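Local coordinates for DNA polymerase beta (Leishmania infantum, PDB 4P4M), which catalyses template-directed addition of deoxynucleotides to a DNA primer and, as a family X polymerase, probably works in base excision repair, at residues A235-G240 and M245-L250. Residues are numbered along the deposited sequence; the frame is centred on the assembly and turned at random.
Sequences ATMAQG and MGMGRL. With nucleotides of chain C.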
# COMPACT_ATOMS: atom_id res chain seq x y z
N ALA A 235 10.44 10.44 -6.44
CA ALA A 235 10.98 9.22 -7.04
C ALA A 235 9.91 8.14 -7.07
O ALA A 235 9.07 8.09 -6.17
CB ALA A 235 12.23 8.74 -6.26
N THR A 236 9.93 7.28 -8.09
CA THR A 236 8.91 6.22 -8.21
C THR A 236 9.53 4.83 -8.17
O THR A 236 10.45 4.54 -8.93
CB THR A 236 8.13 6.37 -9.54
OG1 THR A 236 7.42 7.61 -9.54
CG2 THR A 236 7.13 5.20 -9.73
N MET A 237 9.01 3.97 -7.30
CA MET A 237 9.44 2.57 -7.25
C MET A 237 8.63 1.68 -8.20
O MET A 237 9.20 0.89 -8.96
CB MET A 237 9.33 2.02 -5.82
CG MET A 237 10.37 2.60 -4.85
SD MET A 237 9.98 2.18 -3.14
CE MET A 237 11.48 2.76 -2.33
N ALA A 238 7.31 1.81 -8.15
CA ALA A 238 6.42 1.04 -9.02
C ALA A 238 5.11 1.80 -9.20
O ALA A 238 4.65 2.50 -8.28
CB ALA A 238 6.14 -0.36 -8.43
N GLN A 239 4.51 1.69 -10.38
CA GLN A 239 3.24 2.38 -10.64
C GLN A 239 2.40 1.67 -11.70
O GLN A 239 2.90 1.36 -12.79
CB GLN A 239 3.49 3.83 -11.06
CG GLN A 239 2.21 4.62 -11.42
CD GLN A 239 2.49 6.08 -11.76
OE1 GLN A 239 3.63 6.53 -11.69
NE2 GLN A 239 1.44 6.83 -12.12
N GLY A 240 1.14 1.43 -11.38
CA GLY A 240 0.16 0.92 -12.33
C GLY A 240 -1.15 1.66 -12.11
O GLY A 240 -1.18 2.66 -11.39
N MET A 245 3.74 3.31 -5.70
CA MET A 245 4.73 3.29 -4.61
C MET A 245 5.89 4.21 -4.98
O MET A 245 6.53 4.00 -6.02
CB MET A 245 5.27 1.86 -4.41
CG MET A 245 4.25 0.83 -3.96
SD MET A 245 4.84 -0.88 -4.17
CE MET A 245 6.46 -0.81 -3.42
N GLY A 246 6.17 5.20 -4.14
CA GLY A 246 7.25 6.14 -4.38
C GLY A 246 7.76 6.84 -3.12
O GLY A 246 7.47 6.40 -2.00
N MET A 247 8.52 7.91 -3.31
CA MET A 247 9.06 8.69 -2.20
C MET A 247 8.43 10.08 -2.24
O MET A 247 8.47 10.76 -3.27
CB MET A 247 10.59 8.84 -2.33
CG MET A 247 11.38 7.53 -2.36
SD MET A 247 11.19 6.51 -0.87
CE MET A 247 11.81 7.66 0.38
N GLY A 248 7.82 10.47 -1.13
CA GLY A 248 7.20 11.78 -1.00
C GLY A 248 7.82 12.59 0.14
O GLY A 248 8.08 12.07 1.22
N ARG A 249 8.05 13.87 -0.12
CA ARG A 249 8.71 14.74 0.87
C ARG A 249 7.91 16.03 1.04
O ARG A 249 7.67 16.74 0.06
CB ARG A 249 10.12 15.08 0.39
CG ARG A 249 10.98 15.86 1.40
CD ARG A 249 12.23 16.48 0.76
NE ARG A 249 13.08 15.54 0.03
CZ ARG A 249 14.18 14.95 0.52
NH1 ARG A 249 14.57 15.16 1.77
NH2 ARG A 249 14.88 14.13 -0.26
N LEU A 250 7.48 16.33 2.27
CA LEU A 250 6.78 17.59 2.53
C LEU A 250 7.69 18.78 2.19
O LEU A 250 8.90 18.72 2.40
CB LEU A 250 6.33 17.68 4.00
CG LEU A 250 5.26 16.69 4.50
CD1 LEU A 250 5.32 16.57 6.01
CD2 LEU A 250 3.84 17.10 4.05
P DT C 5 -1.24 -2.35 -10.33
OP1 DT C 5 -1.48 -0.89 -10.30
OP2 DT C 5 -1.93 -3.21 -11.33
O5' DT C 5 0.35 -2.58 -10.52
C5' DT C 5 1.26 -1.80 -9.73
C4' DT C 5 2.72 -2.21 -10.00
O4' DT C 5 2.90 -3.58 -9.53
C3' DT C 5 3.24 -2.16 -11.45
O3' DT C 5 4.49 -1.45 -11.35
C2' DT C 5 3.37 -3.64 -11.84
C1' DT C 5 3.69 -4.27 -10.49
N1 DT C 5 3.36 -5.73 -10.29
C2 DT C 5 4.32 -6.52 -9.70
O2 DT C 5 5.42 -6.12 -9.39
N3 DT C 5 3.96 -7.83 -9.50
C4 DT C 5 2.74 -8.40 -9.83
O4 DT C 5 2.51 -9.58 -9.61
C5 DT C 5 1.77 -7.51 -10.43
C7 DT C 5 0.42 -8.05 -10.82
C6 DT C 5 2.11 -6.22 -10.64
P DG C 6 5.37 -1.10 -12.65
OP1 DG C 6 6.06 0.17 -12.38
OP2 DG C 6 4.53 -1.27 -13.86
O5' DG C 6 6.45 -2.28 -12.69
C5' DG C 6 7.41 -2.39 -11.64
C4' DG C 6 8.44 -3.46 -11.98
O4' DG C 6 7.86 -4.77 -11.74
C3' DG C 6 8.89 -3.47 -13.43
O3' DG C 6 10.27 -3.79 -13.48
C2' DG C 6 8.03 -4.56 -14.06
C1' DG C 6 7.97 -5.56 -12.91
N9 DG C 6 6.81 -6.45 -12.93
C8 DG C 6 5.54 -6.16 -13.36
N7 DG C 6 4.72 -7.17 -13.25
C5 DG C 6 5.50 -8.18 -12.70
C6 DG C 6 5.15 -9.51 -12.37
O6 DG C 6 4.04 -10.06 -12.48
N1 DG C 6 6.24 -10.21 -11.85
C2 DG C 6 7.50 -9.69 -11.68
N2 DG C 6 8.44 -10.51 -11.17
N3 DG C 6 7.84 -8.45 -12.00
C4 DG C 6 6.78 -7.76 -12.51
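Met237, Met245 and Met247 line one face of this antiparallel pairing, and a classic beta bulge in the first strand puts Met237 there. Met237 and Ala238 both face Met245, whose carbonyl O takes two amides: Ala238 N at 3.2 Å, in the carbonyl plane on a lone pair, and Met237 N at 2.8 Å, more bent (N-H...O 145°) and tilted out of that plane. Met245 N returns a bond to Ala238 O, 2.9 Å, closing the bulge.

The chain turns a corner at Met237, whose CB falls on the same side as those of Ala235 and Ala238. Its CB packs 4.3 Å from Met245 CB, and the side chain, extended beyond CG (chi2 169°, chi3 171°), runs obliquely across to Met247, placing CE 4.0 Å from Met247 SD. Met247 is folded instead: bends at chi2 and chi3 lead its methyl away, while its CG stays beside Ala235 CB, 4.2 Å away. Met245 bends only at chi3, and its SD lies beside Ala238 CB. On the other face, Thr236 pairs with Gly246, whose lack of a side chain lets Ala235 O come close to its CA.

At the bulge and just after it the chain meets DNA: Gln239 N gives a nearly straight bond to OP1 of DG6 of chain C, 3.0 Å, and Ala238 CB rests by O3' of DT5 of chain C. The hairpin belongs to the palm, and the side chain of Met245 lies about 7 Å from that of Asp196, a magnesium ligand. Helix 139-146 packs on Met237, Ala238 and Met247 through Gln140 and Val143, and strand 270-277 flanks strand 243-248, joining it to the central sheet.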